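Long-range contacts in Mgp-operon protein 3 (Mycoplasma pneumoniae M129, PDB 6TM0), which probably acts as a surface adhesin that attaches the bacterium to host cells by binding sialylated oligosaccharides: residues 236-241 against 356-361; 495-500 against 532-537; 564-569 against 647-652; 702-707 against 723-728. All coordinates share one frame; numbering follows the deposited sequence.

Contact 1. Residues 236-241 against 356-361; sequences WPVYEP and YLNTAQ
Tyr-356 meets the 236-241 segment with the edge of its ring: CD1 lies 3.6 Å from Glu-240 C, which sits in the ring plane, and Pro-241 N follows at the edge. The Tyr-239 ring is approached otherwise. Its own neighbour Val-238 puts CG2 over the centre of one face, and from across the contact Asn-358 ND2 comes obliquely to Tyr-239 CE1 at 4.1 Å, amide and ring planes 47° apart. CG of Asn-358 is anti to the backbone N (chi1 167°), which lays the amide alongside Val-238, ND2 being 3.6 Å from Val-238 CG2.

The backbones themselves pair as antiparallel strands. Glu-240 and Leu-357 form the hydrogen-bonded pair, with Glu-240 N 2.9 Å from Leu-357 O and Leu-357 N 2.9 Å from Glu-240 O. Past the pair, Val-238 O is gripped twice, by Thr-359 N at 3.0 Å and Thr-359 OG1 at 3.1 Å, from opposite faces of the carbonyl plane. Threonine suits this place because its short hydroxyl can double a main-chain bond.

The buried carboxylate of Glu-240 is satisfied by Arg-227, Thr-171 and Thr-174, while Tyr-356 OH bonds Glu-260. Helix 253-267 packs on both tyrosines, Trp-256 meeting the Tyr-356 ring edge-to-face, and Thr-359 passes this two-stranded sheet directly into helix 360-365.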
loop_
_atom_site.group_PDB
_atom_site.type_symbol
_atom_site.label_atom_id
_atom_site.label_comp_id
_atom_site.label_asym_id
_atom_site.label_seq_id
_atom_site.Cartn_x
_atom_site.Cartn_y
_atom_site.Cartn_z
ATOM N N TRP A 236 5.834 14.426 -10.563
ATOM C CA TRP A 236 6.821 14.170 -9.509
ATOM C C TRP A 236 8.214 14.163 -10.130
ATOM O O TRP A 236 8.375 13.537 -11.180
ATOM C CB TRP A 236 6.638 12.786 -8.842
ATOM C CG TRP A 236 5.306 12.504 -8.217
ATOM C CD1 TRP A 236 4.668 13.246 -7.263
ATOM C CD2 TRP A 236 4.509 11.323 -8.409
ATOM N NE1 TRP A 236 3.501 12.621 -6.881
ATOM C CE2 TRP A 236 3.373 11.443 -7.579
ATOM C CE3 TRP A 236 4.620 10.189 -9.240
ATOM C CZ2 TRP A 236 2.356 10.473 -7.558
ATOM C CZ3 TRP A 236 3.620 9.229 -9.207
ATOM C CH2 TRP A 236 2.500 9.379 -8.383
ATOM N N PRO A 237 9.258 14.745 -9.485
ATOM C CA PRO A 237 10.616 14.613 -10.043
ATOM C C PRO A 237 11.277 13.250 -9.710
ATOM O O PRO A 237 10.890 12.588 -8.739
ATOM C CB PRO A 237 11.363 15.791 -9.421
ATOM C CG PRO A 237 10.683 16.019 -8.122
ATOM C CD PRO A 237 9.270 15.509 -8.223
ATOM N N VAL A 238 12.276 12.846 -10.546
ATOM C CA VAL A 238 13.102 11.625 -10.433
ATOM C C VAL A 238 14.076 11.675 -9.240
ATOM O O VAL A 238 14.477 10.631 -8.736
ATOM C CB VAL A 238 13.877 11.302 -11.743
ATOM C CG1 VAL A 238 12.938 10.880 -12.863
ATOM C CG2 VAL A 238 14.762 12.460 -12.182
ATOM N N TYR A 239 14.487 12.897 -8.847
ATOM C CA TYR A 239 15.417 13.245 -7.765
ATOM C C TYR A 239 14.688 13.241 -6.451
ATOM O O TYR A 239 13.511 13.592 -6.417
ATOM C CB TYR A 239 16.013 14.661 -8.001
ATOM C CG TYR A 239 16.530 14.867 -9.409
ATOM C CD1 TYR A 239 17.716 14.268 -9.834
ATOM C CD2 TYR A 239 15.791 15.582 -10.346
ATOM C CE1 TYR A 239 18.164 14.396 -11.146
ATOM C CE2 TYR A 239 16.239 15.733 -11.659
ATOM C CZ TYR A 239 17.426 15.132 -12.056
ATOM O OH TYR A 239 17.875 15.256 -13.352
ATOM N N GLU A 240 15.372 12.873 -5.363
ATOM C CA GLU A 240 14.719 12.891 -4.055
ATOM C C GLU A 240 15.688 13.281 -2.905
ATOM O O GLU A 240 16.866 12.914 -2.950
ATOM C CB GLU A 240 13.935 11.593 -3.763
ATOM C CG GLU A 240 14.741 10.319 -3.640
ATOM C CD GLU A 240 14.008 9.275 -2.826
ATOM O OE1 GLU A 240 13.617 9.580 -1.674
ATOM O OE2 GLU A 240 13.815 8.153 -3.343
ATOM N N PRO A 241 15.208 14.053 -1.885
ATOM C CA PRO A 241 16.113 14.489 -0.803
ATOM C C PRO A 241 16.689 13.372 0.044
ATOM O O PRO A 241 16.010 12.376 0.296
ATOM C CB PRO A 241 15.241 15.428 0.043
ATOM C CG PRO A 241 13.859 15.022 -0.250
ATOM C CD PRO A 241 13.849 14.606 -1.689
ATOM N N TYR A 356 20.777 15.265 -3.339
ATOM C CA TYR A 356 19.711 14.408 -3.867
ATOM C C TYR A 356 20.170 13.005 -4.271
ATOM O O TYR A 356 21.370 12.735 -4.325
ATOM C CB TYR A 356 18.988 15.094 -5.044
ATOM C CG TYR A 356 18.324 16.392 -4.647
ATOM C CD1 TYR A 356 17.115 16.396 -3.954
ATOM C CD2 TYR A 356 18.937 17.616 -4.898
ATOM C CE1 TYR A 356 16.528 17.588 -3.532
ATOM C CE2 TYR A 356 18.352 18.815 -4.494
ATOM C CZ TYR A 356 17.148 18.794 -3.810
ATOM O OH TYR A 356 16.571 19.965 -3.404
ATOM N N LEU A 357 19.191 12.109 -4.525
ATOM C CA LEU A 357 19.372 10.751 -5.032
ATOM C C LEU A 357 18.569 10.672 -6.318
ATOM O O LEU A 357 17.391 11.037 -6.313
ATOM C CB LEU A 357 18.811 9.690 -4.069
ATOM C CG LEU A 357 19.545 9.396 -2.767
ATOM C CD1 LEU A 357 18.732 8.463 -1.902
ATOM C CD2 LEU A 357 20.919 8.783 -3.002
ATOM N N ASN A 358 19.186 10.217 -7.418
ATOM C CA ASN A 358 18.456 10.044 -8.667
ATOM C C ASN A 358 17.906 8.633 -8.648
ATOM O O ASN A 358 18.683 7.677 -8.695
ATOM C CB ASN A 358 19.347 10.257 -9.884
ATOM C CG ASN A 358 18.714 9.774 -11.169
ATOM O OD1 ASN A 358 19.187 8.826 -11.791
ATOM N ND2 ASN A 358 17.609 10.386 -11.579
ATOM N N THR A 359 16.583 8.491 -8.559
ATOM C CA THR A 359 15.977 7.165 -8.487
ATOM C C THR A 359 15.137 6.823 -9.729
ATOM O O THR A 359 14.161 6.081 -9.618
ATOM C CB THR A 359 15.196 7.005 -7.174
ATOM O OG1 THR A 359 14.278 8.091 -7.046
ATOM C CG2 THR A 359 16.108 6.906 -5.949
ATOM N N ALA A 360 15.553 7.303 -10.917
ATOM C CA ALA A 360 14.856 7.043 -12.185
ATOM C C ALA A 360 14.683 5.540 -12.465
ATOM O O ALA A 360 13.583 5.123 -12.842
ATOM C CB ALA A 360 15.573 7.727 -13.339
ATOM N N GLN A 361 15.749 4.729 -12.229
ATOM C CA GLN A 361 15.751 3.272 -12.415
ATOM C C GLN A 361 14.770 2.551 -11.489
ATOM O O GLN A 361 14.045 1.673 -11.961
ATOM C CB GLN A 361 17.163 2.690 -12.251
ATOM C CG GLN A 361 18.057 2.891 -13.468
ATOM C CD GLN A 361 18.807 4.199 -13.454
ATOM O OE1 GLN A 361 18.496 5.125 -12.702
ATOM N NE2 GLN A 361 19.819 4.306 -14.301
#

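Contact 2. Residues 495-500 against 532-537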
loop_
_atom_site.group_PDB
_atom_site.type_symbol
_atom_site.label_atom_id
_atom_site.label_comp_id
_atom_site.label_asym_id
_atom_site.label_seq_id
_atom_site.Cartn_x
_atom_site.Cartn_y
_atom_site.Cartn_z
ATOM N N LYS A 495 -15.110 6.546 -2.010
ATOM C CA LYS A 495 -16.537 6.217 -2.014
ATOM C C LYS A 495 -16.802 4.773 -1.571
ATOM O O LYS A 495 -17.957 4.364 -1.495
ATOM C CB LYS A 495 -17.173 6.510 -3.398
ATOM C CG LYS A 495 -17.030 7.962 -3.866
ATOM C CD LYS A 495 -18.004 8.305 -4.972
ATOM C CE LYS A 495 -18.030 9.792 -5.242
ATOM N NZ LYS A 495 -18.695 10.114 -6.536
ATOM N N THR A 496 -15.738 4.002 -1.296
ATOM C CA THR A 496 -15.866 2.628 -0.826
ATOM C C THR A 496 -15.597 2.629 0.671
ATOM O O THR A 496 -14.448 2.781 1.116
ATOM C CB THR A 496 -15.041 1.641 -1.671
ATOM O OG1 THR A 496 -15.385 1.815 -3.043
ATOM C CG2 THR A 496 -15.310 0.193 -1.299
ATOM N N GLU A 497 -16.693 2.556 1.447
ATOM C CA GLU A 497 -16.678 2.556 2.912
ATOM C C GLU A 497 -16.449 1.142 3.446
ATOM O O GLU A 497 -17.207 0.210 3.136
ATOM C CB GLU A 497 -17.939 3.222 3.507
ATOM C CG GLU A 497 -17.693 3.800 4.896
ATOM C CD GLU A 497 -18.911 3.960 5.789
ATOM O OE1 GLU A 497 -19.633 2.960 5.998
ATOM O OE2 GLU A 497 -19.128 5.081 6.304
ATOM N N LEU A 498 -15.360 1.001 4.228
ATOM C CA LEU A 498 -14.921 -0.256 4.842
ATOM C C LEU A 498 -15.181 -0.279 6.341
ATOM O O LEU A 498 -15.098 0.752 7.011
ATOM C CB LEU A 498 -13.422 -0.478 4.585
ATOM C CG LEU A 498 -12.989 -0.478 3.131
ATOM C CD1 LEU A 498 -11.527 -0.180 3.009
ATOM C CD2 LEU A 498 -13.355 -1.784 2.446
ATOM N N ASN A 499 -15.495 -1.448 6.866
ATOM C CA ASN A 499 -15.673 -1.607 8.302
ATOM C C ASN A 499 -14.259 -1.705 8.908
ATOM O O ASN A 499 -13.478 -2.591 8.532
ATOM C CB ASN A 499 -16.503 -2.860 8.581
ATOM C CG ASN A 499 -16.386 -3.444 9.959
ATOM O OD1 ASN A 499 -16.123 -2.751 10.947
ATOM N ND2 ASN A 499 -16.611 -4.745 10.041
ATOM N N TRP A 500 -13.917 -0.780 9.814
ATOM C CA TRP A 500 -12.575 -0.781 10.403
ATOM C C TRP A 500 -12.532 -1.574 11.731
ATOM O O TRP A 500 -11.551 -1.505 12.465
ATOM C CB TRP A 500 -12.019 0.657 10.515
ATOM C CG TRP A 500 -11.847 1.328 9.178
ATOM C CD1 TRP A 500 -12.835 1.696 8.314
ATOM C CD2 TRP A 500 -10.611 1.699 8.550
ATOM N NE1 TRP A 500 -12.296 2.245 7.175
ATOM C CE2 TRP A 500 -10.932 2.271 7.297
ATOM C CE3 TRP A 500 -9.260 1.621 8.929
ATOM C CZ2 TRP A 500 -9.948 2.732 6.408
ATOM C CZ3 TRP A 500 -8.290 2.093 8.051
ATOM C CH2 TRP A 500 -8.638 2.628 6.803
ATOM N N GLY A 532 -17.648 14.806 2.717
ATOM C CA GLY A 532 -18.251 13.591 3.259
ATOM C C GLY A 532 -17.802 12.321 2.562
ATOM O O GLY A 532 -18.633 11.455 2.272
ATOM N N LEU A 533 -16.495 12.225 2.243
ATOM C CA LEU A 533 -15.902 11.074 1.550
ATOM C C LEU A 533 -14.981 10.327 2.501
ATOM O O LEU A 533 -14.342 10.953 3.347
ATOM C CB LEU A 533 -15.147 11.497 0.271
ATOM C CG LEU A 533 -15.965 12.200 -0.827
ATOM C CD1 LEU A 533 -15.100 13.132 -1.629
ATOM C CD2 LEU A 533 -16.636 11.198 -1.753
ATOM N N THR A 534 -14.953 8.986 2.388
ATOM C CA THR A 534 -14.166 8.097 3.246
ATOM C C THR A 534 -12.691 7.996 2.724
ATOM O O THR A 534 -12.292 8.752 1.827
ATOM C CB THR A 534 -14.920 6.743 3.455
ATOM O OG1 THR A 534 -14.227 5.923 4.393
ATOM C CG2 THR A 534 -15.130 5.974 2.170
ATOM N N GLN A 535 -11.885 7.093 3.343
ATOM C CA GLN A 535 -10.473 6.868 3.053
ATOM C C GLN A 535 -10.236 6.688 1.547
ATOM O O GLN A 535 -10.846 5.809 0.919
ATOM C CB GLN A 535 -9.908 5.715 3.911
ATOM C CG GLN A 535 -8.418 5.382 3.696
ATOM C CD GLN A 535 -7.460 6.530 3.931
ATOM O OE1 GLN A 535 -7.648 7.381 4.805
ATOM N NE2 GLN A 535 -6.404 6.578 3.145
ATOM N N PRO A 536 -9.380 7.555 0.952
ATOM C CA PRO A 536 -9.184 7.508 -0.506
ATOM C C PRO A 536 -8.114 6.552 -1.061
ATOM O O PRO A 536 -8.267 6.106 -2.183
ATOM C CB PRO A 536 -8.812 8.959 -0.826
ATOM C CG PRO A 536 -7.988 9.365 0.370
ATOM C CD PRO A 536 -8.627 8.680 1.553
ATOM N N ALA A 537 -6.993 6.347 -0.353
ATOM C CA ALA A 537 -5.880 5.585 -0.894
ATOM C C ALA A 537 -5.462 4.370 -0.075
ATOM O O ALA A 537 -5.541 4.364 1.166
ATOM C CB ALA A 537 -4.688 6.498 -1.131
#
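Gln-535 reaches Trp-500 with the first part of its side chain and turns its amide elsewhere. CB lies 3.9 Å from Trp-500 CZ2. CG, anti to the backbone N (chi1 -180°), stays beside the six-membered ring, 4.1 Å from Trp-500 CZ2. The chain bends at chi2, and the amide plane stands 75° from that of the indole. At the tip NE2 donates to Ala-537 O, 3.1 Å away, along a lone pair in the carbonyl plane; the bond is nearly straight, at 166°, and also lies in the amide plane. Lys-556 NZ gives OE1 a weak hydrogen bond. Glutamine suits the place by offering methylenes to an indole and an amide that ties down its own loop.

Thr-534 makes the central contact. Its methyl CG2 rests 3.4 Å from Thr-496 O and extends over the backbone of Glu-497, while OG1 crosses the glutamate side chain, 4.1 Å from Glu-497 CG. The carboxylate of Glu-497 points on to a salt bridge with Lys-506. Further along, Lys-495 and Leu-533 lie side by side, Leu-533 CD2 being 3.9 Å from Lys-495 CG; the lysine uses its apolar stem here and carries its charge beyond.

No hydrogen bond joins the two segments, though Thr-534 is backbone-bonded to Ala-494 just before the first. The arrangement is a loop leading into strand 538-546, packed by van der Waals contacts, some of them carbon against oxygen, on the short sheet strand 496-498, within the region assigned to the MgpC adhesin family.

Contact 3. Residues 564-569 against 647-652; sequences MTTDSS and TAKIAS
Met-564 N lies nearly on the extension of the Lys-649 C=O bond (175°), donating to Lys-649 O at 3.1 Å with an N-H...O angle of 159°, the one hydrogen bond between the segments. Met-564 CB meets Lys-649 O at 3.4 Å, then the chain bends away past the methyl of Ala-651, CG coming within 3.8 Å of Ala-651 CB. Alanine suits this spot, since its small methyl admits the long, bent methionine chain.

The bond continues a pairing already present in the fold. Strand 549-563 lies antiparallel to strand 650-654 in a large mixed sheet to which the MgpC adhesin region contributes, with Ala-651 bonded through the backbone to Tyr-562, and Met-564 is the residue at which the polypeptide leaves that sheet for a surface loop.

Lys-649 reaches across to the other segment. Its side chain, bent at chi2 and chi3, crosses Thr-565 at about a right angle, bringing NZ to 3.6 Å from Thr-565 OG1. Farther out, Asp-567 OD2 lies 6.9 Å from Lys-649 NZ, an attraction that is probably modest at this range. Asp-567 OD1 instead receives the hydroxyl of Ser-569 OG at 2.7 Å on its syn side, though 31° out of the carboxylate plane, within the exposed loop.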
loop_
_atom_site.group_PDB
_atom_site.type_symbol
_atom_site.label_atom_id
_atom_site.label_comp_id
_atom_site.label_asym_id
_atom_site.label_seq_id
_atom_site.Cartn_x
_atom_site.Cartn_y
_atom_site.Cartn_z
ATOM N N MET A 564 -4.159 25.589 3.232
ATOM C CA MET A 564 -4.080 26.321 1.966
ATOM C C MET A 564 -3.976 27.859 2.045
ATOM O O MET A 564 -3.786 28.495 0.993
ATOM C CB MET A 564 -5.277 25.946 1.106
ATOM C CG MET A 564 -5.076 24.667 0.376
ATOM S SD MET A 564 -5.767 24.769 -1.276
ATOM C CE MET A 564 -4.594 25.914 -2.064
ATOM N N THR A 565 -4.060 28.440 3.279
ATOM C CA THR A 565 -4.001 29.878 3.577
ATOM C C THR A 565 -2.890 30.661 2.842
ATOM O O THR A 565 -1.737 30.265 2.835
ATOM C CB THR A 565 -3.936 30.133 5.093
ATOM O OG1 THR A 565 -3.982 31.543 5.327
ATOM C CG2 THR A 565 -2.709 29.554 5.757
ATOM N N THR A 566 -3.273 31.777 2.233
ATOM C CA THR A 566 -2.417 32.730 1.525
ATOM C C THR A 566 -1.524 33.442 2.587
ATOM O O THR A 566 -0.349 33.713 2.331
ATOM C CB THR A 566 -3.352 33.739 0.782
ATOM O OG1 THR A 566 -4.339 33.020 0.029
ATOM C CG2 THR A 566 -2.600 34.724 -0.132
ATOM N N ASP A 567 -2.116 33.724 3.779
ATOM C CA ASP A 567 -1.550 34.368 4.970
ATOM C C ASP A 567 -0.314 33.624 5.533
ATOM O O ASP A 567 -0.450 32.700 6.339
ATOM C CB ASP A 567 -2.661 34.492 6.037
ATOM C CG ASP A 567 -2.315 35.265 7.294
ATOM O OD1 ASP A 567 -1.430 36.143 7.229
ATOM O OD2 ASP A 567 -2.952 35.009 8.341
ATOM N N SER A 568 0.898 34.062 5.116
ATOM C CA SER A 568 2.198 33.504 5.529
ATOM C C SER A 568 2.542 33.741 7.023
ATOM O O SER A 568 3.525 33.190 7.516
ATOM C CB SER A 568 3.318 34.001 4.615
ATOM O OG SER A 568 3.472 35.410 4.699
ATOM N N SER A 569 1.733 34.540 7.735
ATOM C CA SER A 569 1.930 34.797 9.161
ATOM C C SER A 569 1.032 33.881 9.999
ATOM O O SER A 569 0.990 34.014 11.228
ATOM C CB SER A 569 1.663 36.262 9.492
ATOM O OG SER A 569 0.319 36.638 9.237
ATOM N N THR A 647 -13.732 30.545 8.186
ATOM C CA THR A 647 -12.784 31.067 7.203
ATOM C C THR A 647 -11.783 29.991 6.692
ATOM O O THR A 647 -11.272 30.139 5.579
ATOM C CB THR A 647 -12.120 32.334 7.798
ATOM O OG1 THR A 647 -11.935 33.330 6.790
ATOM C CG2 THR A 647 -10.824 32.055 8.559
ATOM N N ALA A 648 -11.540 28.916 7.488
ATOM C CA ALA A 648 -10.608 27.787 7.248
ATOM C C ALA A 648 -10.645 27.176 5.836
ATOM O O ALA A 648 -11.721 26.847 5.338
ATOM C CB ALA A 648 -10.826 26.696 8.289
ATOM N N LYS A 649 -9.457 27.024 5.208
ATOM C CA LYS A 649 -9.278 26.470 3.861
ATOM C C LYS A 649 -8.407 25.207 3.968
ATOM O O LYS A 649 -7.183 25.278 3.823
ATOM C CB LYS A 649 -8.624 27.509 2.910
ATOM C CG LYS A 649 -9.106 28.964 3.052
ATOM C CD LYS A 649 -7.972 29.989 2.810
ATOM C CE LYS A 649 -8.049 31.187 3.752
ATOM N NZ LYS A 649 -6.994 32.218 3.495
ATOM N N ILE A 650 -9.020 24.060 4.279
ATOM C CA ILE A 650 -8.255 22.815 4.428
ATOM C C ILE A 650 -8.538 21.885 3.275
ATOM O O ILE A 650 -9.673 21.424 3.122
ATOM C CB ILE A 650 -8.437 22.110 5.805
ATOM C CG1 ILE A 650 -8.312 23.108 7.014
ATOM C CG2 ILE A 650 -7.511 20.895 5.944
ATOM C CD1 ILE A 650 -7.009 23.926 7.192
ATOM N N ALA A 651 -7.504 21.627 2.455
ATOM C CA ALA A 651 -7.556 20.729 1.315
ATOM C C ALA A 651 -7.085 19.353 1.778
ATOM O O ALA A 651 -6.730 19.196 2.961
ATOM C CB ALA A 651 -6.665 21.254 0.214
ATOM N N SER A 652 -7.098 18.350 0.856
ATOM C CA SER A 652 -6.712 16.962 1.129
ATOM C C SER A 652 -5.338 16.603 0.545
ATOM O O SER A 652 -5.045 16.959 -0.599
ATOM C CB SER A 652 -7.787 15.995 0.638
ATOM O OG SER A 652 -7.847 14.873 1.503
#

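Contact 4. Residues 702-707 against 723-728; sequences SELKSA and VKWTNT
Glu-703 runs its side chain out from the helix beside Trp-725, extended beyond CG, and brings its carboxylate to within 15° of parallel with the indole, OE1 lying 3.4 Å from Trp-725 CD1. The tightly packed part is here and on the buried side of helix 702-707. Ala-707 CB touches Val-723 CG1 at 4.0 Å, and Leu-704 CD2 comes to 4.1 Å from Trp-725 CZ2. A small alanine lets helix and strand approach, their segment axes 8.3 Å apart and nearly antiparallel; Leu-704 and Ala-707 pack obliquely on the indole, while Val-723 fits against Ala-707. Tyr-478 also meets the Trp-725 ring, from strand 477-482.

The solvent side is looser. Lys-724 is directed away from the helix, and exposed Thr-726 keeps its OG1 3.8 Å from Glu-703 OE2. Ser-706 turns back on its own helix, OG bonding Ser-702 O.

Two hydrogen bonds join the segments. Glu-703 accepts weakly from Trp-725 NE1 at its carbonyl O, in plane at the indole's edge, and from Thr-726 N at OE2, 3.1 Å away on the syn side, 23° out of the carboxylate plane. That N-H would tend to stabilise the carboxylate's charge and nearby Lys-724 O to oppose it, leaving the net effect uncertain.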
loop_
_atom_site.group_PDB
_atom_site.type_symbol
_atom_site.label_atom_id
_atom_site.label_comp_id
_atom_site.label_asym_id
_atom_site.label_seq_id
_atom_site.Cartn_x
_atom_site.Cartn_y
_atom_site.Cartn_z
ATOM N N SER A 702 -22.562 -9.637 -4.452
ATOM C CA SER A 702 -23.541 -8.565 -4.225
ATOM C C SER A 702 -22.846 -7.253 -3.873
ATOM O O SER A 702 -23.287 -6.200 -4.348
ATOM C CB SER A 702 -24.558 -8.949 -3.148
ATOM O OG SER A 702 -24.781 -10.351 -3.066
ATOM N N GLU A 703 -21.741 -7.323 -3.080
ATOM C CA GLU A 703 -20.928 -6.154 -2.693
ATOM C C GLU A 703 -20.183 -5.603 -3.917
ATOM O O GLU A 703 -20.081 -4.382 -4.076
ATOM C CB GLU A 703 -19.927 -6.494 -1.564
ATOM C CG GLU A 703 -20.548 -6.629 -0.180
ATOM C CD GLU A 703 -19.629 -6.502 1.026
ATOM O OE1 GLU A 703 -18.415 -6.790 0.904
ATOM O OE2 GLU A 703 -20.136 -6.125 2.108
ATOM N N LEU A 704 -19.680 -6.516 -4.779
ATOM C CA LEU A 704 -18.966 -6.217 -6.028
ATOM C C LEU A 704 -19.890 -5.606 -7.094
ATOM O O LEU A 704 -19.481 -4.673 -7.788
ATOM C CB LEU A 704 -18.258 -7.470 -6.570
ATOM C CG LEU A 704 -17.103 -8.019 -5.725
ATOM C CD1 LEU A 704 -16.704 -9.392 -6.201
ATOM C CD2 LEU A 704 -15.905 -7.078 -5.729
ATOM N N LYS A 705 -21.139 -6.112 -7.199
ATOM C CA LYS A 705 -22.179 -5.607 -8.105
ATOM C C LYS A 705 -22.463 -4.146 -7.714
ATOM O O LYS A 705 -22.476 -3.260 -8.570
ATOM C CB LYS A 705 -23.452 -6.471 -7.965
ATOM C CG LYS A 705 -24.631 -6.055 -8.843
ATOM C CD LYS A 705 -25.339 -7.278 -9.431
ATOM C CE LYS A 705 -26.841 -7.219 -9.298
ATOM N NZ LYS A 705 -27.291 -7.612 -7.937
ATOM N N SER A 706 -22.625 -3.916 -6.399
ATOM C CA SER A 706 -22.864 -2.620 -5.783
ATOM C C SER A 706 -21.711 -1.663 -6.063
ATOM O O SER A 706 -21.948 -0.466 -6.234
ATOM C CB SER A 706 -23.049 -2.786 -4.278
ATOM O OG SER A 706 -24.099 -3.694 -3.988
ATOM N N ALA A 707 -20.466 -2.186 -6.104
ATOM C CA ALA A 707 -19.283 -1.383 -6.406
ATOM C C ALA A 707 -19.245 -1.067 -7.913
ATOM O O ALA A 707 -18.838 0.034 -8.285
ATOM C CB ALA A 707 -18.025 -2.100 -5.965
ATOM N N VAL A 723 -20.310 2.893 -1.329
ATOM C CA VAL A 723 -20.232 1.431 -1.375
ATOM C C VAL A 723 -19.896 0.920 0.026
ATOM O O VAL A 723 -18.830 1.234 0.538
ATOM C CB VAL A 723 -19.157 0.953 -2.402
ATOM C CG1 VAL A 723 -18.962 -0.567 -2.357
ATOM C CG2 VAL A 723 -19.494 1.413 -3.816
ATOM N N LYS A 724 -20.768 0.099 0.620
ATOM C CA LYS A 724 -20.506 -0.420 1.955
ATOM C C LYS A 724 -20.074 -1.901 1.985
ATOM O O LYS A 724 -20.895 -2.811 1.784
ATOM C CB LYS A 724 -21.694 -0.169 2.892
ATOM C CG LYS A 724 -21.706 1.222 3.535
ATOM C CD LYS A 724 -22.678 1.279 4.725
ATOM C CE LYS A 724 -22.818 2.651 5.333
ATOM N NZ LYS A 724 -23.431 2.598 6.689
ATOM N N TRP A 725 -18.762 -2.120 2.258
ATOM C CA TRP A 725 -18.129 -3.429 2.433
ATOM C C TRP A 725 -18.060 -3.672 3.946
ATOM O O TRP A 725 -17.281 -3.021 4.659
ATOM C CB TRP A 725 -16.750 -3.500 1.738
ATOM C CG TRP A 725 -16.807 -3.648 0.235
ATOM C CD1 TRP A 725 -17.925 -3.738 -0.543
ATOM C CD2 TRP A 725 -15.688 -3.728 -0.662
ATOM N NE1 TRP A 725 -17.574 -3.870 -1.865
ATOM C CE2 TRP A 725 -16.209 -3.862 -1.968
ATOM C CE3 TRP A 725 -14.290 -3.701 -0.487
ATOM C CZ2 TRP A 725 -15.384 -3.949 -3.096
ATOM C CZ3 TRP A 725 -13.474 -3.801 -1.602
ATOM C CH2 TRP A 725 -14.019 -3.932 -2.887
ATOM N N THR A 726 -18.973 -4.532 4.438
ATOM C CA THR A 726 -19.139 -4.788 5.863
ATOM C C THR A 726 -18.136 -5.779 6.434
ATOM O O THR A 726 -17.706 -5.573 7.573
ATOM C CB THR A 726 -20.599 -5.198 6.223
ATOM O OG1 THR A 726 -20.878 -6.556 5.856
ATOM C CG2 THR A 726 -21.648 -4.253 5.647
ATOM N N ASN A 727 -17.777 -6.858 5.687
ATOM C CA ASN A 727 -16.893 -7.888 6.240
ATOM C C ASN A 727 -15.410 -7.663 5.999
ATOM O O ASN A 727 -14.714 -8.522 5.471
ATOM C CB ASN A 727 -17.320 -9.259 5.802
ATOM C CG ASN A 727 -18.435 -9.731 6.660
ATOM O OD1 ASN A 727 -18.210 -10.335 7.707
ATOM N ND2 ASN A 727 -19.658 -9.409 6.263
ATOM N N THR A 728 -14.928 -6.521 6.474
ATOM C CA THR A 728 -13.533 -6.097 6.448
ATOM C C THR A 728 -13.141 -5.713 7.874
ATOM O O THR A 728 -14.020 -5.557 8.734
ATOM C CB THR A 728 -13.288 -4.935 5.450
ATOM O OG1 THR A 728 -14.078 -3.795 5.779
ATOM C CG2 THR A 728 -13.532 -5.331 4.014
#

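Followed from the N terminus, the four contacts come in series: each closes before the next opens, so none nest or cross. Contact 1 closes the longest loop, 114 residues including helix 253-267, and stays about 10 Å or more, nearest atoms, from the others. Contact 2 closes a loop holding helix 503-513, contact 3 a longer one of 77 residues, and contact 4 the short helix-to-strand connection. Contacts 2, 3 and 4 all reach the large mixed sheet. Contacts 2 and 4 touch, through strands 496-498 and 723-732, Glu-497 N lying 2.7 Å from Val-723 O in a probable hydrogen bond, whereas contact 3 is at the surface.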